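PDB 3HH7: muscarinic toxin-like protein 3 homolog, which probably acts as a postsynaptic neurotoxin of king cobra venom, a homodimeric three-finger toxin that inhibits nicotinic acetylcholine receptors. Local coordinates for residues K26-D31 against G35-G40; T44-T49 against V55-R60. All coordinates share one frame; numbering follows the deposited sequence.

Interaction 1: residues K26-D31 against G35-G40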
# COMPACT_ATOMS: atom_id res chain seq x y z
N LYS A 26 6.56 -1.28 -1.71
CA LYS A 26 7.39 -0.96 -0.56
C LYS A 26 6.68 -1.54 0.66
O LYS A 26 5.51 -1.28 0.89
CB LYS A 26 7.57 0.55 -0.42
CG LYS A 26 8.49 0.97 0.69
CD LYS A 26 8.58 2.47 0.75
CE LYS A 26 9.69 2.91 1.66
NZ LYS A 26 9.61 4.40 1.85
N SER A 27 7.40 -2.35 1.42
CA SER A 27 6.86 -3.03 2.58
C SER A 27 7.74 -2.73 3.79
O SER A 27 8.94 -2.99 3.75
CB SER A 27 6.83 -4.54 2.31
OG SER A 27 6.37 -5.26 3.43
N SER A 28 7.15 -2.17 4.84
CA SER A 28 7.87 -1.81 6.06
C SER A 28 7.34 -2.67 7.19
O SER A 28 6.12 -2.73 7.42
CB SER A 28 7.64 -0.33 6.39
OG SER A 28 8.11 -0.03 7.69
N TRP A 29 8.24 -3.36 7.90
CA TRP A 29 7.81 -4.20 9.02
C TRP A 29 8.82 -4.17 10.17
O TRP A 29 9.89 -3.57 10.06
CB TRP A 29 7.52 -5.63 8.56
CG TRP A 29 8.76 -6.43 8.27
CD1 TRP A 29 9.35 -7.35 9.09
CD2 TRP A 29 9.54 -6.42 7.07
NE1 TRP A 29 10.47 -7.89 8.49
CE2 TRP A 29 10.61 -7.34 7.25
CE3 TRP A 29 9.46 -5.71 5.86
CZ2 TRP A 29 11.58 -7.56 6.26
CZ3 TRP A 29 10.43 -5.94 4.88
CH2 TRP A 29 11.47 -6.86 5.09
N ILE A 30 8.45 -4.78 11.28
CA ILE A 30 9.35 -4.86 12.43
C ILE A 30 9.71 -6.32 12.64
O ILE A 30 8.82 -7.17 12.74
CB ILE A 30 8.68 -4.30 13.72
CG1 ILE A 30 8.33 -2.82 13.55
CG2 ILE A 30 9.58 -4.51 14.95
CD1 ILE A 30 7.08 -2.40 14.34
N ASP A 31 11.02 -6.60 12.66
CA ASP A 31 11.55 -7.92 13.00
C ASP A 31 12.11 -7.86 14.42
O ASP A 31 13.21 -7.34 14.63
CB ASP A 31 12.65 -8.31 12.01
CG ASP A 31 13.26 -9.68 12.30
OD1 ASP A 31 12.78 -10.40 13.21
OD2 ASP A 31 14.23 -10.04 11.61
N GLY A 35 13.34 -2.23 12.60
CA GLY A 35 12.58 -1.87 11.41
C GLY A 35 13.30 -2.28 10.15
O GLY A 35 14.53 -2.10 10.03
N ARG A 36 12.55 -2.84 9.20
CA ARG A 36 13.12 -3.21 7.92
C ARG A 36 12.18 -2.81 6.81
O ARG A 36 10.96 -2.74 7.02
CB ARG A 36 13.41 -4.69 7.89
CG ARG A 36 14.49 -5.06 8.90
CD ARG A 36 14.88 -6.48 8.78
NE ARG A 36 15.69 -6.73 7.61
CZ ARG A 36 15.82 -7.92 7.03
NH1 ARG A 36 15.16 -8.97 7.51
NH2 ARG A 36 16.59 -8.06 5.96
N ILE A 37 12.75 -2.52 5.64
CA ILE A 37 11.97 -2.14 4.46
C ILE A 37 12.42 -3.00 3.30
O ILE A 37 13.62 -3.20 3.10
CB ILE A 37 12.10 -0.63 4.09
CG1 ILE A 37 11.64 0.26 5.25
CG2 ILE A 37 11.23 -0.29 2.87
CD1 ILE A 37 11.85 1.73 4.99
N GLU A 38 11.45 -3.57 2.60
CA GLU A 38 11.71 -4.27 1.34
C GLU A 38 11.05 -3.51 0.20
O GLU A 38 9.93 -3.00 0.35
CB GLU A 38 11.15 -5.68 1.42
CG GLU A 38 11.53 -6.60 0.27
CD GLU A 38 10.98 -8.00 0.49
OE1 GLU A 38 11.50 -8.71 1.38
OE2 GLU A 38 10.02 -8.39 -0.20
N ARG A 39 11.74 -3.42 -0.94
CA ARG A 39 11.21 -2.75 -2.12
C ARG A 39 11.45 -3.60 -3.35
O ARG A 39 12.45 -4.31 -3.45
CB ARG A 39 11.94 -1.43 -2.34
CG ARG A 39 11.80 -0.42 -1.22
CD ARG A 39 12.58 0.81 -1.60
NE ARG A 39 12.55 1.88 -0.60
CZ ARG A 39 13.34 1.96 0.47
NH1 ARG A 39 14.22 0.99 0.75
NH2 ARG A 39 13.22 3.00 1.28
N GLY A 40 10.56 -3.51 -4.32
CA GLY A 40 10.82 -4.15 -5.59
C GLY A 40 9.66 -4.22 -6.57
O GLY A 40 8.62 -3.60 -6.38
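The indole of W29 lies across the neighbouring strand, covering R36 and reaching E38. R36 CB sits over one face of the six-membered ring, 3.9 Å from its centroid and 17° off the normal, a CH-pi contact. Farther along the indole, W29 CZ3 meets E38 CB at 3.5 Å, with the carboxylate plane nearly perpendicular to the ring. A chi1 of 74°, which sets CG between the backbone N and the carbonyl carbon, turns the ring over the partner strand. On the face that carries K26, S28 and I37, the extended K26 chain runs alongside that of R39, and K26 CG touches I37 CG2 at 3.7 Å. I37 CG2 in turn lies over the centre of the R39 guanidinium.

Between these two layers of side chains runs a regular antiparallel pairing. S27 and E38 form one hydrogen-bonded pair, the bond from S27 N to E38 O measuring 2.8 Å; W29 and R36 form the next, with R36 N to W29 O at 2.9 Å. Between them, S28 and I37 make a non-hydrogen-bonded pair, where I37 CA approaches S27 O at 3.2 Å in a CA-H...O contact.

Second-shell partners fix the polar ends: K26 NZ forms a salt bridge with Q65 OXT, R39 bonds to Q65 O and H6 O, and E38 OE2 bonds to Y25 OH. The central-finger hairpin thus packs W29 over R36 CB and against E38 on one face; on the other, K26 NZ and R39 NH2, 3.9 Å apart, converge on the C-terminal carboxylate, whose negative charge probably offsets both.

Interaction 2: residues T44-T49 against V55-R60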
# COMPACT_ATOMS: atom_id res chain seq x y z
N THR A 44 1.79 -9.01 -7.56
CA THR A 44 0.76 -9.05 -6.52
C THR A 44 1.16 -8.15 -5.34
O THR A 44 2.33 -8.13 -4.92
CB THR A 44 0.48 -10.51 -6.05
OG1 THR A 44 -0.51 -10.51 -5.01
CG2 THR A 44 1.73 -11.17 -5.53
N CYS A 45 0.19 -7.41 -4.81
CA CYS A 45 0.48 -6.51 -3.70
C CYS A 45 0.63 -7.34 -2.42
O CYS A 45 -0.27 -8.09 -2.09
CB CYS A 45 -0.65 -5.49 -3.56
SG CYS A 45 -0.26 -4.17 -2.41
N PRO A 46 1.77 -7.21 -1.71
CA PRO A 46 2.00 -8.06 -0.53
C PRO A 46 0.93 -7.89 0.55
O PRO A 46 0.43 -6.79 0.74
CB PRO A 46 3.38 -7.61 -0.01
CG PRO A 46 4.03 -6.95 -1.15
CD PRO A 46 2.93 -6.34 -1.98
N GLU A 47 0.59 -8.97 1.24
CA GLU A 47 -0.24 -8.87 2.43
C GLU A 47 0.45 -8.03 3.50
O GLU A 47 1.69 -8.00 3.60
CB GLU A 47 -0.53 -10.28 2.97
CG GLU A 47 -1.45 -10.32 4.18
CD GLU A 47 -2.80 -9.69 3.90
OE1 GLU A 47 -3.74 -10.43 3.57
OE2 GLU A 47 -2.95 -8.44 4.00
N LEU A 48 -0.35 -7.32 4.29
CA LEU A 48 0.17 -6.67 5.48
C LEU A 48 0.04 -7.65 6.65
O LEU A 48 -1.06 -7.89 7.15
CB LEU A 48 -0.53 -5.34 5.79
CG LEU A 48 0.04 -4.60 7.00
CD1 LEU A 48 1.45 -4.12 6.70
CD2 LEU A 48 -0.86 -3.42 7.41
N THR A 49 1.17 -8.20 7.06
CA THR A 49 1.22 -9.21 8.13
C THR A 49 1.16 -8.53 9.50
O THR A 49 1.34 -7.32 9.59
CB THR A 49 2.49 -10.08 8.01
OG1 THR A 49 3.65 -9.26 8.21
CG2 THR A 49 2.57 -10.74 6.65
N VAL A 55 2.21 -1.53 3.81
CA VAL A 55 2.54 -2.00 2.48
C VAL A 55 2.00 -0.93 1.51
O VAL A 55 0.88 -0.44 1.67
CB VAL A 55 1.86 -3.35 2.15
CG1 VAL A 55 2.02 -3.69 0.66
CG2 VAL A 55 2.49 -4.48 2.95
N TYR A 56 2.82 -0.58 0.52
CA TYR A 56 2.43 0.37 -0.49
C TYR A 56 2.72 -0.20 -1.86
O TYR A 56 3.86 -0.66 -2.10
CB TYR A 56 3.20 1.69 -0.30
CG TYR A 56 2.87 2.77 -1.31
CD1 TYR A 56 1.56 3.22 -1.49
CD2 TYR A 56 3.88 3.35 -2.05
CE1 TYR A 56 1.26 4.23 -2.42
CE2 TYR A 56 3.60 4.35 -2.97
CZ TYR A 56 2.30 4.79 -3.14
OH TYR A 56 2.06 5.80 -4.06
N CYS A 57 1.71 -0.21 -2.73
CA CYS A 57 1.82 -0.78 -4.07
C CYS A 57 1.42 0.30 -5.05
O CYS A 57 0.38 0.92 -4.89
CB CYS A 57 0.92 -2.01 -4.23
SG CYS A 57 1.44 -3.35 -3.16
N CYS A 58 2.26 0.53 -6.06
CA CYS A 58 2.08 1.67 -6.94
C CYS A 58 2.65 1.36 -8.31
O CYS A 58 3.51 0.49 -8.47
CB CYS A 58 2.74 2.90 -6.30
SG CYS A 58 4.50 2.72 -5.97
N ARG A 59 2.15 2.08 -9.33
CA ARG A 59 2.48 1.78 -10.72
C ARG A 59 3.55 2.66 -11.39
O ARG A 59 4.22 2.20 -12.30
CB ARG A 59 1.22 1.78 -11.59
CG ARG A 59 0.26 0.69 -11.26
CD ARG A 59 -0.70 0.46 -12.39
NE ARG A 59 -1.63 -0.60 -12.04
CZ ARG A 59 -1.39 -1.90 -12.21
NH1 ARG A 59 -0.25 -2.31 -12.75
NH2 ARG A 59 -2.31 -2.79 -11.83
N ARG A 60 3.69 3.90 -10.96
CA ARG A 60 4.57 4.82 -11.69
C ARG A 60 6.05 4.47 -11.45
O ARG A 60 6.40 3.96 -10.38
CB ARG A 60 4.28 6.26 -11.31
CG ARG A 60 2.82 6.68 -11.59
CD ARG A 60 2.48 6.75 -13.08
NE ARG A 60 3.32 7.74 -13.77
CZ ARG A 60 3.05 9.05 -13.78
NH1 ARG A 60 1.98 9.53 -13.15
NH2 ARG A 60 3.88 9.88 -14.39
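V55 meets the 44-49 loop with both of its methyl groups, and the side chain can be followed outward from the strand. Its CB points toward the loop and lies 4.0 Å from P46 O. With chi1 at 170°, CG1 is placed anti to the backbone N and faces the proline: it comes within 3.5 Å of P46 O and 3.8 Å of P46 CD, and also packs on C45 SG. The other branch, CG2, turns to the later part of the loop, reaching E47 O at 3.7 Å and L48 CD1 at 3.9 Å. The L48 and V55 side chains run antiparallel to each other, so they touch along their flanks.

Two residues along the strand, a covalent link joins the apolar packing. C45 SG and C57 SG form a disulfide whose chi3 of 92° is close to the relaxed value, and P46 CD rests against C57 SG at 3.5 Å. Cross-linking and apolar packing therefore hold this irregular loop to the strand. Within the loop, E47 OE2 accepts a bond from L48 N through its anti lone pair.

The C45-C57 bridge is one of the four disulfides seen in the protein, the number that staples the core of the three-finger fold; the next residue, C58, is paired with C63. P46 packs on Y25 and V55 on S27 of the neighbouring strand 23-31. Along its other edge, strand 52-58 pairs antiparallel with a strand of the second subunit, continuing the sheet across the dimer, while E47 bonds to T44 and C45 of that subunit.

Overall arrangement
From the N terminus, the chain first forms the small two-stranded hairpin 2-4 and 14-16, then enters strand 23-31. Interaction 1 closes the turn that follows, joining 26-31 to 35-40 as the central finger. Only after strand 34-42 ends does interaction 2 open, and it closes the next loop by fastening 44-49 to 55-60. The two are therefore in series, neither nested nor crossed. Strand 23-31 unites them: it lies between 34-42 and 52-58 in one three-stranded sheet, and K26 O and Y56 N are 2.8 Å apart, a probable hydrogen bond. Interaction 1 thus binds one side of the sheet, while interaction 2 secures its other edge beside the dimer interface.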